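Local structure of winged BEAN albumin 1 (Psophocarpus tetragonolobus, 1WBA) at residues P4-G10 with P127-K131; V32-G36 with D149-R155. The protein serves as a 2S seed storage protein and belongs to the Kunitz-type family of leguminous protease inhibitors. One frame throughout, in Å; residues are numbered along the deposited sequence.

Interaction 1. Residues P4-G10 with P127-K131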
ATOM      1  N   PRO A   4      12.806  -7.448 -11.126  1.00  9.86           N
ATOM      2  CA  PRO A   4      11.776  -8.062 -10.294  1.00  9.22           C
ATOM      3  C   PRO A   4      11.946  -7.467  -8.890  1.00  6.99           C
ATOM      4  O   PRO A   4      13.026  -6.995  -8.547  1.00  8.41           O
ATOM      5  CB  PRO A   4      12.140  -9.557 -10.340  1.00  8.29           C
ATOM      6  CG  PRO A   4      13.619  -9.542 -10.492  1.00 10.15           C
ATOM      7  CD  PRO A   4      13.862  -8.424 -11.477  1.00 10.64           C
ATOM      8  N   VAL A   5      10.859  -7.390  -8.134  1.00  7.06           N
ATOM      9  CA  VAL A   5      10.906  -6.882  -6.772  1.00  6.74           C
ATOM     10  C   VAL A   5      11.316  -8.075  -5.898  1.00  7.04           C
ATOM     11  O   VAL A   5      10.867  -9.200  -6.140  1.00  8.30           O
ATOM     12  CB  VAL A   5       9.520  -6.379  -6.342  1.00  5.55           C
ATOM     13  CG1 VAL A   5       9.550  -5.921  -4.883  1.00  4.43           C
ATOM     14  CG2 VAL A   5       9.066  -5.252  -7.289  1.00  6.71           C
ATOM     15  N   TYR A   6      12.184  -7.846  -4.918  1.00  5.35           N
ATOM     16  CA  TYR A   6      12.650  -8.921  -4.042  1.00  6.71           C
ATOM     17  C   TYR A   6      12.096  -8.813  -2.641  1.00  8.77           C
ATOM     18  O   TYR A   6      11.897  -7.703  -2.150  1.00  9.46           O
ATOM     19  CB  TYR A   6      14.182  -8.898  -3.935  1.00  6.14           C
ATOM     20  CG  TYR A   6      14.868  -9.458  -5.147  1.00  7.45           C
ATOM     21  CD1 TYR A   6      15.090 -10.830  -5.276  1.00  6.08           C
ATOM     22  CD2 TYR A   6      15.229  -8.631  -6.204  1.00  7.21           C
ATOM     23  CE1 TYR A   6      15.647 -11.364  -6.436  1.00  7.26           C
ATOM     24  CE2 TYR A   6      15.786  -9.152  -7.362  1.00 11.20           C
ATOM     25  CZ  TYR A   6      15.990 -10.523  -7.469  1.00 10.07           C
ATOM     26  OH  TYR A   6      16.541 -11.021  -8.623  1.00 10.20           O
ATOM     27  N   ASP A   7      11.836  -9.953  -2.006  1.00  7.49           N
ATOM     28  CA  ASP A   7      11.378  -9.940  -0.623  1.00  7.76           C
ATOM     29  C   ASP A   7      12.606  -9.749   0.295  1.00  8.50           C
ATOM     30  O   ASP A   7      13.755  -9.750  -0.162  1.00  7.39           O
ATOM     31  CB  ASP A   7      10.534 -11.192  -0.263  1.00  6.05           C
ATOM     32  CG  ASP A   7      11.317 -12.520  -0.354  1.00 10.49           C
ATOM     33  OD1 ASP A   7      12.552 -12.561  -0.176  1.00 10.39           O
ATOM     34  OD2 ASP A   7      10.662 -13.540  -0.582  1.00 10.06           O
ATOM     35  N   ALA A   8      12.363  -9.605   1.590  1.00  9.20           N
ATOM     36  CA  ALA A   8      13.433  -9.379   2.538  1.00  9.03           C
ATOM     37  C   ALA A   8      14.468 -10.507   2.583  1.00 10.79           C
ATOM     38  O   ALA A   8      15.555 -10.317   3.102  1.00 11.61           O
ATOM     39  CB  ALA A   8      12.850  -9.123   3.926  1.00  8.44           C
ATOM     40  N   GLU A   9      14.113 -11.679   2.076  1.00  8.97           N
ATOM     41  CA  GLU A   9      15.018 -12.815   2.063  1.00 10.89           C
ATOM     42  C   GLU A   9      15.793 -12.933   0.763  1.00 10.58           C
ATOM     43  O   GLU A   9      16.625 -13.823   0.615  1.00 13.46           O
ATOM     44  CB  GLU A   9      14.254 -14.105   2.327  1.00 14.12           C
ATOM     45  CG  GLU A   9      13.604 -14.151   3.694  1.00 24.23           C
ATOM     46  CD  GLU A   9      12.735 -15.380   3.871  1.00 30.52           C
ATOM     47  OE1 GLU A   9      11.542 -15.334   3.494  1.00 32.03           O
ATOM     48  OE2 GLU A   9      13.252 -16.398   4.379  1.00 37.26           O
ATOM     49  N   GLY A  10      15.534 -12.031  -0.176  1.00 10.84           N
ATOM     50  CA  GLY A  10      16.257 -12.075  -1.437  1.00  9.48           C
ATOM     51  C   GLY A  10      15.668 -12.952  -2.520  1.00  7.96           C
ATOM     52  O   GLY A  10      16.343 -13.316  -3.464  1.00  9.78           O
ATOM     53  N   PRO A 127      19.709  -2.529  -0.337  1.00 20.91           N
ATOM     54  CA  PRO A 127      19.109  -3.629  -1.096  1.00 17.03           C
ATOM     55  C   PRO A 127      17.794  -4.121  -0.507  1.00 12.71           C
ATOM     56  O   PRO A 127      17.623  -4.144   0.713  1.00 10.64           O
ATOM     57  CB  PRO A 127      20.169  -4.724  -0.996  1.00 20.26           C
ATOM     58  CG  PRO A 127      21.443  -3.940  -0.870  1.00 24.01           C
ATOM     59  CD  PRO A 127      21.063  -2.882   0.116  1.00 19.88           C
ATOM     60  N   ARG A 128      16.894  -4.549  -1.389  1.00 10.41           N
ATOM     61  CA  ARG A 128      15.589  -5.080  -0.998  1.00 11.93           C
ATOM     62  C   ARG A 128      14.687  -4.058  -0.304  1.00 11.54           C
ATOM     63  O   ARG A 128      13.779  -4.428   0.454  1.00 10.93           O
ATOM     64  CB  ARG A 128      15.757  -6.340  -0.129  1.00 12.74           C
ATOM     65  CG  ARG A 128      16.659  -7.403  -0.740  1.00 13.50           C
ATOM     66  CD  ARG A 128      17.074  -8.470   0.270  1.00 16.42           C
ATOM     67  NE  ARG A 128      18.117  -9.329  -0.287  1.00 22.63           N
ATOM     68  CZ  ARG A 128      18.732 -10.320   0.363  1.00 25.87           C
ATOM     69  NH1 ARG A 128      18.426 -10.605   1.623  1.00 25.55           N
ATOM     70  NH2 ARG A 128      19.630 -11.066  -0.270  1.00 24.96           N
ATOM     71  N   THR A 129      14.967  -2.777  -0.523  1.00  9.32           N
ATOM     72  CA  THR A 129      14.130  -1.732   0.034  1.00 10.02           C
ATOM     73  C   THR A 129      13.355  -1.104  -1.153  1.00  8.99           C
ATOM     74  O   THR A 129      13.913  -0.871  -2.232  1.00  7.65           O
ATOM     75  CB  THR A 129      14.931  -0.676   0.836  1.00  6.70           C
ATOM     76  OG1 THR A 129      15.826   0.021  -0.031  1.00  7.84           O
ATOM     77  CG2 THR A 129      15.698  -1.337   1.973  1.00  9.45           C
ATOM     78  N   TYR A 130      12.068  -0.842  -0.949  1.00  7.80           N
ATOM     79  CA  TYR A 130      11.205  -0.312  -1.995  1.00  6.29           C
ATOM     80  C   TYR A 130      10.292   0.797  -1.526  1.00  6.56           C
ATOM     81  O   TYR A 130      10.206   1.081  -0.343  1.00  7.52           O
ATOM     82  CB  TYR A 130      10.334  -1.459  -2.520  1.00  4.48           C
ATOM     83  CG  TYR A 130      11.169  -2.515  -3.154  1.00  4.55           C
ATOM     84  CD1 TYR A 130      11.550  -2.399  -4.483  1.00  4.69           C
ATOM     85  CD2 TYR A 130      11.678  -3.569  -2.404  1.00  4.74           C
ATOM     86  CE1 TYR A 130      12.419  -3.301  -5.060  1.00  5.82           C
ATOM     87  CE2 TYR A 130      12.557  -4.492  -2.968  1.00  6.20           C
ATOM     88  CZ  TYR A 130      12.923  -4.346  -4.301  1.00  7.03           C
ATOM     89  OH  TYR A 130      13.763  -5.253  -4.891  1.00  7.92           O
ATOM     90  N   LYS A 131       9.614   1.426  -2.475  1.00  7.74           N
ATOM     91  CA  LYS A 131       8.635   2.464  -2.171  1.00  8.24           C
ATOM     92  C   LYS A 131       7.436   2.131  -3.032  1.00  7.90           C
ATOM     93  O   LYS A 131       7.564   1.430  -4.042  1.00  7.19           O
ATOM     94  CB  LYS A 131       9.159   3.865  -2.489  1.00  6.82           C
ATOM     95  CG  LYS A 131       9.423   4.119  -3.935  1.00  9.42           C
ATOM     96  CD  LYS A 131       9.838   5.540  -4.130  1.00 11.22           C
ATOM     97  CE  LYS A 131      10.317   5.749  -5.534  1.00 15.49           C
ATOM     98  NZ  LYS A 131      10.558   7.188  -5.802  1.00 23.53           N
TER
HETATM   99  O   HOH W   1      14.314  -4.823  -7.486  1.00 10.91           O
HETATM  100  O   HOH W   2      11.698  -6.467   0.447  1.00  6.82           O
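The backbone N of Tyr6 donates to the hydroxyl of Tyr130, with N to OH at 3.0 Å and an N-H...O angle of 160°. The same hydroxyl donates to a water that bonds on to Pro4 O, so two bonds fix the end of this ring. Arg128 NH1 donates to Ala8 O at 3.2 Å. That bond is bent, with the donor above the carbonyl plane. A second water links Tyr6 O to Arg128 O.

Arg128 keeps its chain extended from CG to NE (chi2 166°, chi3 -170°). This carries the guanidinium to the type I turn from Asp7 to Gly10, where Gly10 CA lies over the centre of one face, 3.4 Å above the plane. Val5 CG1 sits over one face of the Tyr130 ring, 3.7 Å from its centroid, a CH-pi contact. Ile120 of strand 116-122 packs on both of these side chains.

The contact pins the segment ahead of the first strand of the beta-trefoil of legume Kunitz-type inhibitors beside the chain that runs into strand 130-136. The Arg128 and Tyr130 side chains bond directly to backbone atoms of 4-10, so this polar grip probably depends on that chain's path more than on its side chains.

Interaction 2. Residues V32-G36 with D149-R155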
ATOM      1  N   VAL A  32      -5.297  -0.904   9.990  1.00  6.80           N
ATOM      2  CA  VAL A  32      -6.538  -0.296   9.536  1.00  5.94           C
ATOM      3  C   VAL A  32      -7.222   0.193  10.816  1.00  6.68           C
ATOM      4  O   VAL A  32      -7.481  -0.589  11.730  1.00  7.28           O
ATOM      5  CB  VAL A  32      -7.447  -1.296   8.783  1.00  5.23           C
ATOM      6  CG1 VAL A  32      -8.672  -0.578   8.269  1.00  5.89           C
ATOM      7  CG2 VAL A  32      -6.714  -1.910   7.606  1.00  6.14           C
ATOM      8  N   VAL A  33      -7.436   1.503  10.899  1.00  7.08           N
ATOM      9  CA  VAL A  33      -8.054   2.139  12.065  1.00  5.16           C
ATOM     10  C   VAL A  33      -9.012   3.226  11.597  1.00  6.20           C
ATOM     11  O   VAL A  33      -9.076   3.552  10.415  1.00  5.52           O
ATOM     12  CB  VAL A  33      -6.998   2.826  13.006  1.00  5.12           C
ATOM     13  CG1 VAL A  33      -6.005   1.818  13.542  1.00  8.10           C
ATOM     14  CG2 VAL A  33      -6.248   3.950  12.284  1.00  5.18           C
ATOM     15  N   ALA A  34      -9.794   3.757  12.525  1.00  6.28           N
ATOM     16  CA  ALA A  34     -10.706   4.835  12.196  1.00  6.22           C
ATOM     17  C   ALA A  34      -9.905   6.112  12.410  1.00  6.09           C
ATOM     18  O   ALA A  34      -9.121   6.203  13.359  1.00  6.71           O
ATOM     19  CB  ALA A  34     -11.881   4.817  13.122  1.00  4.94           C
ATOM     20  N   THR A  35      -9.999   7.043  11.472  1.00  6.00           N
ATOM     21  CA  THR A  35      -9.337   8.331  11.615  1.00  6.39           C
ATOM     22  C   THR A  35     -10.447   9.374  11.476  1.00  7.69           C
ATOM     23  O   THR A  35     -11.533   9.062  10.990  1.00  5.75           O
ATOM     24  CB  THR A  35      -8.253   8.598  10.516  1.00  2.97           C
ATOM     25  OG1 THR A  35      -8.846   8.574   9.209  1.00  6.18           O
ATOM     26  CG2 THR A  35      -7.132   7.604  10.607  1.00  2.50           C
ATOM     27  N   GLY A  36     -10.191  10.599  11.916  1.00  6.58           N
ATOM     28  CA  GLY A  36     -11.188  11.640  11.775  1.00  6.60           C
ATOM     29  C   GLY A  36     -12.517  11.313  12.419  1.00  6.86           C
ATOM     30  O   GLY A  36     -12.567  10.997  13.602  1.00 10.01           O
ATOM     31  N   ASP A 149      -1.998  12.718  11.578  1.00  7.84           N
ATOM     32  CA  ASP A 149      -3.185  13.530  11.820  1.00  8.26           C
ATOM     33  C   ASP A 149      -3.205  14.085  13.267  1.00  7.88           C
ATOM     34  O   ASP A 149      -2.333  13.735  14.083  1.00  7.73           O
ATOM     35  CB  ASP A 149      -4.484  12.773  11.421  1.00  7.71           C
ATOM     36  CG  ASP A 149      -4.825  11.590  12.328  1.00  3.41           C
ATOM     37  OD1 ASP A 149      -4.394  11.510  13.492  1.00  4.81           O
ATOM     38  OD2 ASP A 149      -5.590  10.732  11.864  1.00  6.59           O
ATOM     39  N   PRO A 150      -4.178  14.961  13.599  1.00  7.08           N
ATOM     40  CA  PRO A 150      -4.247  15.534  14.949  1.00  7.35           C
ATOM     41  C   PRO A 150      -4.315  14.525  16.086  1.00  7.83           C
ATOM     42  O   PRO A 150      -3.942  14.839  17.207  1.00  8.71           O
ATOM     43  CB  PRO A 150      -5.508  16.398  14.887  1.00  6.89           C
ATOM     44  CG  PRO A 150      -5.489  16.882  13.466  1.00  6.42           C
ATOM     45  CD  PRO A 150      -5.187  15.591  12.727  1.00  5.75           C
ATOM     46  N   GLU A 151      -4.829  13.334  15.803  1.00  7.56           N
ATOM     47  CA  GLU A 151      -4.939  12.290  16.823  1.00  7.48           C
ATOM     48  C   GLU A 151      -3.684  11.401  16.897  1.00  8.55           C
ATOM     49  O   GLU A 151      -3.625  10.469  17.693  1.00  9.23           O
ATOM     50  CB  GLU A 151      -6.188  11.428  16.588  1.00  7.83           C
ATOM     51  CG  GLU A 151      -7.531  12.169  16.676  1.00  7.28           C
ATOM     52  CD  GLU A 151      -7.751  13.101  15.515  1.00 10.12           C
ATOM     53  OE1 GLU A 151      -7.460  12.713  14.370  1.00 11.70           O
ATOM     54  OE2 GLU A 151      -8.184  14.251  15.730  1.00 12.22           O
ATOM     55  N   GLY A 152      -2.712  11.660  16.027  1.00  7.83           N
ATOM     56  CA  GLY A 152      -1.490  10.884  16.052  1.00  8.34           C
ATOM     57  C   GLY A 152      -1.452   9.656  15.161  1.00  9.13           C
ATOM     58  O   GLY A 152      -0.496   8.875  15.233  1.00  8.22           O
ATOM     59  N   LYS A 153      -2.449   9.484  14.294  1.00  7.45           N
ATOM     60  CA  LYS A 153      -2.442   8.328  13.407  1.00  7.84           C
ATOM     61  C   LYS A 153      -1.567   8.655  12.200  1.00  7.74           C
ATOM     62  O   LYS A 153      -1.543   9.806  11.725  1.00  7.08           O
ATOM     63  CB  LYS A 153      -3.859   7.945  12.962  1.00 10.71           C
ATOM     64  CG  LYS A 153      -4.883   7.704  14.095  1.00 19.88           C
ATOM     65  CD  LYS A 153      -4.402   6.745  15.207  1.00 28.64           C
ATOM     66  CE  LYS A 153      -4.095   5.339  14.679  1.00 36.15           C
ATOM     67  NZ  LYS A 153      -3.576   4.355  15.704  1.00 34.89           N
ATOM     68  N   LYS A 154      -0.798   7.669  11.746  1.00  6.42           N
ATOM     69  CA  LYS A 154       0.090   7.862  10.608  1.00  7.67           C
ATOM     70  C   LYS A 154      -0.571   7.427   9.307  1.00  7.09           C
ATOM     71  O   LYS A 154      -0.355   6.316   8.826  1.00  6.45           O
ATOM     72  CB  LYS A 154       1.397   7.122  10.847  1.00  6.74           C
ATOM     73  CG  LYS A 154       2.141   7.715  12.006  1.00 12.34           C
ATOM     74  CD  LYS A 154       3.520   7.121  12.156  1.00 23.90           C
ATOM     75  CE  LYS A 154       4.204   7.669  13.405  1.00 28.48           C
ATOM     76  NZ  LYS A 154       3.995   9.157  13.516  1.00 34.58           N
ATOM     77  N   ARG A 155      -1.364   8.328   8.739  1.00  4.30           N
ATOM     78  CA  ARG A 155      -2.091   8.057   7.512  1.00  6.06           C
ATOM     79  C   ARG A 155      -1.177   7.927   6.297  1.00  7.41           C
ATOM     80  O   ARG A 155      -0.145   8.593   6.209  1.00  7.69           O
ATOM     81  CB  ARG A 155      -3.101   9.170   7.249  1.00  7.79           C
ATOM     82  CG  ARG A 155      -4.071   9.442   8.392  1.00  8.93           C
ATOM     83  CD  ARG A 155      -5.161  10.344   7.894  1.00  8.30           C
ATOM     84  NE  ARG A 155      -5.986  10.902   8.957  1.00 10.02           N
ATOM     85  CZ  ARG A 155      -7.094  11.600   8.732  1.00 10.34           C
ATOM     86  NH1 ARG A 155      -7.498  11.790   7.482  1.00  8.74           N
ATOM     87  NH2 ARG A 155      -7.755  12.165   9.738  1.00  6.36           N
TER
HETATM   88  O   HOH W   3      -7.573  10.302  13.462  1.00 12.77           O
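Thr35 OG1 lies over the centre of one face of the Arg155 guanidinium, 3.5 Å above its plane. Asp149 OD2 meets the same group at its edge, in plane. Arg155 NE donates to Asp149 OD2 at 2.9 Å, a salt bridge that uses the anti lone pair of the carboxylate oxygen. A weak, longer bond from NH2 reaches the same atom. The hydrogen bond of Thr35 OG1 is with Ser45 OG; Arg155 NH1 bonds to Gln103 OE1.

Asp149 OD2 has a further partner, a water at 2.6 Å. This water also donates to Glu151 OE1 and accepts from Gly36 N, so it bridges the two segments. Asp149 OD1 takes the backbone N of Lys153 at 2.9 Å, from above the carboxylate plane. One aspartate thus ties up both the turn and the arginine.

The turn, type I from Asp149 to Gly152, joins the antiparallel strands 142-148 and 154-159 of the beta-trefoil. Across the contact, the chain leaves strand 30-33 through residues 34-36. With an alanine in place of Arg155, Asp149 OD2 would probably lose its charged mate and Thr35 the flat surface it rests on.

Thr35 CG2 packs on Lys153 CB at 4.0 Å and touches Asp149 OD2. Beyond it, Val33 CG2 meets Lys153 CE at 3.5 Å, the two side chains coming tip to tip. Bends at chi2 (-50°) and chi3 (-61°) fold the lysine toward the valine, and its NZ bonds to Thr50 OG1.

How the interactions relate
Interactions 1 and 2 lie on opposite sides of the chain's centre, about 28 Å apart centre to centre, and do not touch. Both reach the same antiparallel sheet, and their segments alternate along the chain. Each is partly buried, with buried and exposed residues together. Interaction 1 sets a segment without regular structure against a loop and the strand it leads into. Interaction 2 brings a strand end and its loop against a turn between two strands. Direct hydrogen bonds join the segments in the first. In the second, the salt bridge stays within residues 149-155, and packing and a water make the link. Arginine serves both, lying against the backbone of a turn in one and against a threonine in the other.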